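Local coordinates for N-glycosylase/DNA lyase (Methanocaldococcus jannaschii, PDB 3FHF), which belongs to the helix-hairpin-helix superfamily of DNA glycosylases and has an all-helical fold, at residues Tyr135-Ser139 with Arg176-Leu180; Arg143-Asp149 with Lys196-Leu202. All blocks are in the same frame, centred on the assembly; numbering follows the deposited sequence.

Interaction 1 (Tyr135-Ser139 with Arg176-Leu180)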
loop_
_atom_site.group_PDB
_atom_site.type_symbol
_atom_site.label_atom_id
_atom_site.label_comp_id
_atom_site.label_asym_id
_atom_site.label_seq_id
_atom_site.Cartn_x
_atom_site.Cartn_y
_atom_site.Cartn_z
ATOM N N TYR A 135 0.415 -9.333 -3.955
ATOM C CA TYR A 135 1.635 -8.724 -3.423
ATOM C C TYR A 135 1.527 -7.214 -3.248
ATOM O O TYR A 135 2.076 -6.656 -2.291
ATOM C CB TYR A 135 2.862 -9.067 -4.281
ATOM C CG TYR A 135 3.534 -10.346 -3.825
ATOM C CD1 TYR A 135 3.070 -11.591 -4.249
ATOM C CD2 TYR A 135 4.561 -10.313 -2.879
ATOM C CE1 TYR A 135 3.604 -12.775 -3.736
ATOM C CE2 TYR A 135 5.100 -11.491 -2.356
ATOM C CZ TYR A 135 4.613 -12.716 -2.788
ATOM O OH TYR A 135 5.115 -13.878 -2.250
ATOM N N LYS A 136 0.815 -6.551 -4.151
ATOM C CA LYS A 136 0.662 -5.104 -4.040
ATOM C C LYS A 136 -0.172 -4.745 -2.814
ATOM O O LYS A 136 0.208 -3.853 -2.051
ATOM C CB LYS A 136 0.007 -4.531 -5.295
ATOM C CG LYS A 136 -0.144 -3.002 -5.305
ATOM C CD LYS A 136 -1.292 -2.511 -4.428
ATOM C CE LYS A 136 -1.555 -1.026 -4.635
ATOM N NZ LYS A 136 -2.606 -0.526 -3.714
ATOM N N GLU A 137 -1.300 -5.433 -2.628
ATOM C CA GLU A 137 -2.175 -5.168 -1.491
ATOM C C GLU A 137 -1.541 -5.499 -0.148
ATOM O O GLU A 137 -1.751 -4.785 0.836
ATOM C CB GLU A 137 -3.490 -5.939 -1.618
ATOM C CG GLU A 137 -4.393 -5.444 -2.734
ATOM C CD GLU A 137 -4.006 -5.984 -4.103
ATOM O OE1 GLU A 137 -4.570 -5.489 -5.102
ATOM O OE2 GLU A 137 -3.154 -6.895 -4.183
ATOM N N ALA A 138 -0.775 -6.587 -0.111
ATOM C CA ALA A 138 -0.104 -7.021 1.102
ATOM C C ALA A 138 0.962 -6.001 1.500
ATOM O O ALA A 138 1.113 -5.669 2.675
ATOM C CB ALA A 138 0.540 -8.392 0.879
ATOM N N SER A 139 1.707 -5.520 0.509
ATOM C CA SER A 139 2.749 -4.537 0.739
ATOM C C SER A 139 2.134 -3.228 1.236
ATOM O O SER A 139 2.656 -2.584 2.146
ATOM C CB SER A 139 3.513 -4.279 -0.563
ATOM O OG SER A 139 4.023 -5.494 -1.093
ATOM N N ARG A 176 5.400 -13.458 -7.919
ATOM C CA ARG A 176 6.220 -13.155 -6.755
ATOM C C ARG A 176 7.605 -12.738 -7.226
ATOM O O ARG A 176 8.140 -11.712 -6.809
ATOM C CB ARG A 176 6.339 -14.386 -5.850
ATOM C CG ARG A 176 7.354 -14.230 -4.724
ATOM C CD ARG A 176 7.518 -15.523 -3.937
ATOM N NE ARG A 176 8.628 -15.457 -2.986
ATOM C CZ ARG A 176 8.641 -14.697 -1.895
ATOM N NH1 ARG A 176 7.599 -13.930 -1.600
ATOM N NH2 ARG A 176 9.702 -14.699 -1.100
ATOM N N ARG A 177 8.170 -13.545 -8.116
ATOM C CA ARG A 177 9.496 -13.297 -8.662
ATOM C C ARG A 177 9.655 -11.916 -9.280
ATOM O O ARG A 177 10.656 -11.240 -9.052
ATOM C CB ARG A 177 9.824 -14.352 -9.722
ATOM C CG ARG A 177 11.168 -14.150 -10.411
ATOM C CD ARG A 177 11.279 -15.015 -11.657
ATOM N NE ARG A 177 10.198 -14.735 -12.598
ATOM C CZ ARG A 177 10.024 -13.570 -13.213
ATOM N NH1 ARG A 177 10.864 -12.567 -12.994
ATOM N NH2 ARG A 177 9.000 -13.403 -14.037
ATOM N N LYS A 178 8.676 -11.507 -10.078
ATOM C CA LYS A 178 8.741 -10.212 -10.746
ATOM C C LYS A 178 8.527 -9.063 -9.767
ATOM O O LYS A 178 9.124 -7.998 -9.906
ATOM C CB LYS A 178 7.688 -10.140 -11.854
ATOM C CG LYS A 178 7.803 -8.908 -12.746
ATOM C CD LYS A 178 9.140 -8.875 -13.475
ATOM C CE LYS A 178 9.239 -7.671 -14.406
ATOM N NZ LYS A 178 10.532 -7.641 -15.160
ATOM N N TYR A 179 7.670 -9.284 -8.778
ATOM C CA TYR A 179 7.393 -8.242 -7.803
ATOM C C TYR A 179 8.650 -7.922 -7.010
ATOM O O TYR A 179 9.022 -6.759 -6.871
ATOM C CB TYR A 179 6.258 -8.673 -6.865
ATOM C CG TYR A 179 5.635 -7.517 -6.111
ATOM C CD1 TYR A 179 6.259 -6.968 -4.990
ATOM C CD2 TYR A 179 4.440 -6.945 -6.545
ATOM C CE1 TYR A 179 5.705 -5.870 -4.316
ATOM C CE2 TYR A 179 3.875 -5.846 -5.878
ATOM C CZ TYR A 179 4.514 -5.316 -4.764
ATOM O OH TYR A 179 3.956 -4.227 -4.106
ATOM N N LEU A 180 9.316 -8.957 -6.506
ATOM C CA LEU A 180 10.536 -8.774 -5.728
ATOM C C LEU A 180 11.633 -8.160 -6.566
ATOM O O LEU A 180 12.474 -7.422 -6.057
ATOM C CB LEU A 180 11.030 -10.110 -5.161
ATOM C CG LEU A 180 10.306 -10.682 -3.941
ATOM C CD1 LEU A 180 8.839 -10.880 -4.260
ATOM C CD2 LEU A 180 10.957 -12.001 -3.533
#
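In the second helix of the helix-hairpin-helix motif, Tyr135 and its neighbours meet Tyr179 and Arg176 at the start of helix 176-192. The two helix starts diverge, the axes of the two segments passing 11.6 Å apart at an angle of 50°, so long side chains span the gap. Tyr135 lays its CB over the face of the Tyr179 ring, 3.6 Å from the centroid, a CH-pi contact; the two rings themselves sit obliquely, their planes 39° apart. Arg176 crosses the far end of Tyr135, its CA over one ring face. With CG anti to the backbone N (chi1 171°) and the chain extended to NE, the arginine runs past the phenol before NH1 turns back to donate to Tyr135 OH at 2.6 Å. The hydroxyl lies near the guanidinium plane. Tyr179 OH reaches helix 135-144 3.4 Å from Lys136 CA, and bonds to Ala151 O and Ile153 N in the loop after that helix. Ser139 OG donates to Tyr135 O at 2.6 Å; the backbone Ser139 N approaches that oxygen from the opposite face. Held by the solvent-exposed arginine at its hydroxyl and by the Tyr179 face at its CB, the partly exposed Tyr135 side chain is probably limited in how far it can swing.

Interaction 2 (Arg143-Asp149 with Lys196-Leu202)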
loop_
_atom_site.group_PDB
_atom_site.type_symbol
_atom_site.label_atom_id
_atom_site.label_comp_id
_atom_site.label_asym_id
_atom_site.label_seq_id
_atom_site.Cartn_x
_atom_site.Cartn_y
_atom_site.Cartn_z
ATOM N N ARG A 143 2.897 -1.554 4.857
ATOM C CA ARG A 143 3.420 -0.186 4.907
ATOM C C ARG A 143 2.506 0.645 5.823
ATOM O O ARG A 143 2.973 1.369 6.716
ATOM C CB ARG A 143 3.429 0.431 3.496
ATOM C CG ARG A 143 4.285 1.717 3.319
ATOM C CD ARG A 143 3.640 2.945 3.970
ATOM N NE ARG A 143 2.352 3.270 3.360
ATOM C CZ ARG A 143 2.211 3.911 2.202
ATOM N NH1 ARG A 143 3.281 4.306 1.529
ATOM N NH2 ARG A 143 1.002 4.144 1.711
ATOM N N ASN A 144 1.199 0.523 5.612
ATOM C CA ASN A 144 0.238 1.290 6.388
ATOM C C ASN A 144 0.174 0.972 7.886
ATOM O O ASN A 144 -0.366 1.762 8.664
ATOM C CB ASN A 144 -1.145 1.199 5.725
ATOM C CG ASN A 144 -1.242 2.088 4.487
ATOM O OD1 ASN A 144 -0.231 2.543 3.968
ATOM N ND2 ASN A 144 -2.456 2.337 4.020
ATOM N N VAL A 145 0.736 -0.162 8.298
ATOM C CA VAL A 145 0.752 -0.493 9.712
ATOM C C VAL A 145 2.154 -0.389 10.292
ATOM O O VAL A 145 2.433 -0.929 11.356
ATOM C CB VAL A 145 0.145 -1.900 10.005
ATOM C CG1 VAL A 145 -1.316 -1.921 9.555
ATOM C CG2 VAL A 145 0.955 -2.995 9.328
ATOM N N GLY A 146 3.048 0.288 9.571
ATOM C CA GLY A 146 4.384 0.502 10.099
ATOM C C GLY A 146 5.643 -0.140 9.552
ATOM O O GLY A 146 6.717 0.109 10.102
ATOM N N TYR A 147 5.560 -0.953 8.504
ATOM C CA TYR A 147 6.776 -1.571 7.993
ATOM C C TYR A 147 7.391 -0.700 6.902
ATOM O O TYR A 147 6.683 -0.106 6.096
ATOM C CB TYR A 147 6.474 -2.999 7.529
ATOM C CG TYR A 147 6.081 -3.882 8.698
ATOM C CD1 TYR A 147 7.051 -4.430 9.548
ATOM C CD2 TYR A 147 4.739 -4.104 9.007
ATOM C CE1 TYR A 147 6.690 -5.176 10.684
ATOM C CE2 TYR A 147 4.365 -4.845 10.132
ATOM C CZ TYR A 147 5.344 -5.374 10.965
ATOM O OH TYR A 147 4.963 -6.086 12.078
ATOM N N ASP A 148 8.715 -0.618 6.885
ATOM C CA ASP A 148 9.391 0.270 5.947
ATOM C C ASP A 148 10.103 -0.280 4.732
ATOM O O ASP A 148 10.525 0.504 3.886
ATOM C CB ASP A 148 10.406 1.125 6.701
ATOM C CG ASP A 148 9.776 1.952 7.799
ATOM O OD1 ASP A 148 8.811 2.703 7.517
ATOM O OD2 ASP A 148 10.262 1.856 8.944
ATOM N N ASP A 149 10.236 -1.595 4.621
ATOM C CA ASP A 149 10.986 -2.150 3.503
ATOM C C ASP A 149 10.219 -2.938 2.442
ATOM O O ASP A 149 10.754 -3.891 1.874
ATOM C CB ASP A 149 12.152 -2.986 4.062
ATOM C CG ASP A 149 13.241 -3.257 3.024
ATOM O OD1 ASP A 149 13.508 -2.372 2.184
ATOM O OD2 ASP A 149 13.848 -4.352 3.063
ATOM N N LYS A 196 13.471 5.122 2.970
ATOM C CA LYS A 196 13.014 3.741 3.079
ATOM C C LYS A 196 11.928 3.604 2.015
ATOM O O LYS A 196 11.418 4.611 1.532
ATOM C CB LYS A 196 12.399 3.489 4.453
ATOM C CG LYS A 196 13.315 3.801 5.620
ATOM C CD LYS A 196 12.569 3.656 6.940
ATOM C CE LYS A 196 13.412 4.160 8.107
ATOM N NZ LYS A 196 14.732 3.470 8.160
ATOM N N LEU A 197 11.566 2.379 1.654
ATOM C CA LEU A 197 10.523 2.190 0.645
ATOM C C LEU A 197 9.185 2.777 1.083
ATOM O O LEU A 197 8.440 3.295 0.260
ATOM C CB LEU A 197 10.360 0.703 0.312
ATOM C CG LEU A 197 11.467 0.154 -0.593
ATOM C CD1 LEU A 197 11.325 -1.354 -0.726
ATOM C CD2 LEU A 197 11.380 0.832 -1.967
ATOM N N SER A 198 8.882 2.714 2.376
ATOM C CA SER A 198 7.623 3.267 2.882
ATOM C C SER A 198 7.555 4.766 2.561
ATOM O O SER A 198 6.526 5.273 2.106
ATOM C CB SER A 198 7.531 3.065 4.398
ATOM O OG SER A 198 8.664 3.623 5.040
ATOM N N GLU A 199 8.668 5.457 2.796
ATOM C CA GLU A 199 8.779 6.897 2.567
ATOM C C GLU A 199 8.838 7.263 1.087
ATOM O O GLU A 199 8.172 8.208 0.641
ATOM C CB GLU A 199 10.031 7.436 3.267
ATOM C CG GLU A 199 10.025 7.277 4.781
ATOM C CD GLU A 199 11.394 7.501 5.413
ATOM O OE1 GLU A 199 11.432 7.858 6.605
ATOM O OE2 GLU A 199 12.429 7.306 4.739
ATOM N N LEU A 200 9.641 6.521 0.332
ATOM C CA LEU A 200 9.795 6.779 -1.098
ATOM C C LEU A 200 8.445 6.770 -1.793
ATOM O O LEU A 200 8.184 7.599 -2.663
ATOM C CB LEU A 200 10.698 5.721 -1.745
ATOM C CG LEU A 200 11.009 5.924 -3.233
ATOM C CD1 LEU A 200 11.877 7.159 -3.386
ATOM C CD2 LEU A 200 11.718 4.702 -3.812
ATOM N N ASP A 201 7.596 5.827 -1.403
ATOM C CA ASP A 201 6.274 5.698 -1.993
ATOM C C ASP A 201 5.478 6.992 -1.906
ATOM O O ASP A 201 4.819 7.387 -2.873
ATOM C CB ASP A 201 5.497 4.568 -1.310
ATOM C CG ASP A 201 4.074 4.453 -1.823
ATOM O OD1 ASP A 201 3.157 5.026 -1.183
ATOM O OD2 ASP A 201 3.878 3.803 -2.877
ATOM N N LEU A 202 5.530 7.646 -0.746
ATOM C CA LEU A 202 4.809 8.900 -0.556
ATOM C C LEU A 202 5.456 10.059 -1.327
ATOM O O LEU A 202 4.750 10.932 -1.834
ATOM C CB LEU A 202 4.694 9.232 0.941
ATOM C CG LEU A 202 3.882 8.198 1.749
ATOM C CD1 LEU A 202 3.791 8.611 3.223
ATOM C CD2 LEU A 202 2.478 8.082 1.151
HETATM O O HOH W 1 0.389 5.048 -1.194
HETATM O O HOH W 2 13.592 0.329 2.409
#
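Asp148 and Ser198 bring the backbones within 4.6 Å, CA to CA, where the loop after helix 135-144 crosses the first turn of helix 197-209. That loop begins with a Schellman motif in which Gly146, at positive phi, is the C-prime residue. Asp148 O accepts from Ser198 N at 3.1 Å, the donor standing above the carbonyl plane rather than on a lone pair. The serine makes a second link to the same residue: at chi1 55° its OG sits between the backbone N and the carbonyl carbon, and donates to Asp148 OD1 at 2.6 Å on the anti side of the carboxylate. Asp148 OD2 forms a salt bridge with Lys34, while the aliphatic chain of Lys196 crosses the aspartate with CD 3.3 Å from Asp148 CB. Lys196 is the N-cap residue, and its N donates almost straight to Glu199 OE2. A water accepts from Leu197 N beside Asp149, whose carboxylate is paired with Lys120 and Arg187.

Back in the last turn of helix 135-144, Arg143 bends at chi2 and chi3 over Ser198, its CG 3.7 Å from Ser198 CB, and reaches Asp201 a turn beyond. NH1 forms a salt bridge with Asp201 OD1 at 2.8 Å, nearly in the guanidinium plane but from above the carboxylate, and a weak bond to Ser198 O. NE and NH2 both grip Asn144 OD1 from the side, NE at 2.8 Å, and water 1 joins NH2 to Asp201 OD1. Partners along its edge thus fix the orientation and rotation of the buried guanidinium. The carboxylates of Asp148 and Asp149 near the amino end of helix 197-209 would probably be favoured by its dipole; Lys34, Lys120 and Arg187 would in addition balance their charge.

In the fold
Both contacts use helix 135-144: interaction 1 its first turn, interaction 2 its last residues and the loop that follows. Their centres lie 14 Å apart, and their partners, helix 176-192 and helix 197-209, are consecutive in the chain, so one helix of the helix-hairpin-helix motif is joined to two successive ones. Each contact is partly buried, with interaction 2 nearer the chain centre and covering more surface. Interaction 1 spans separated helices through aromatic side chains and an arginine-to-phenol hydrogen bond. Interaction 2 brings backbones close and relies on charge and helix-start chemistry. Leu197 also packs against helix 176-192, bringing the two partner helices together.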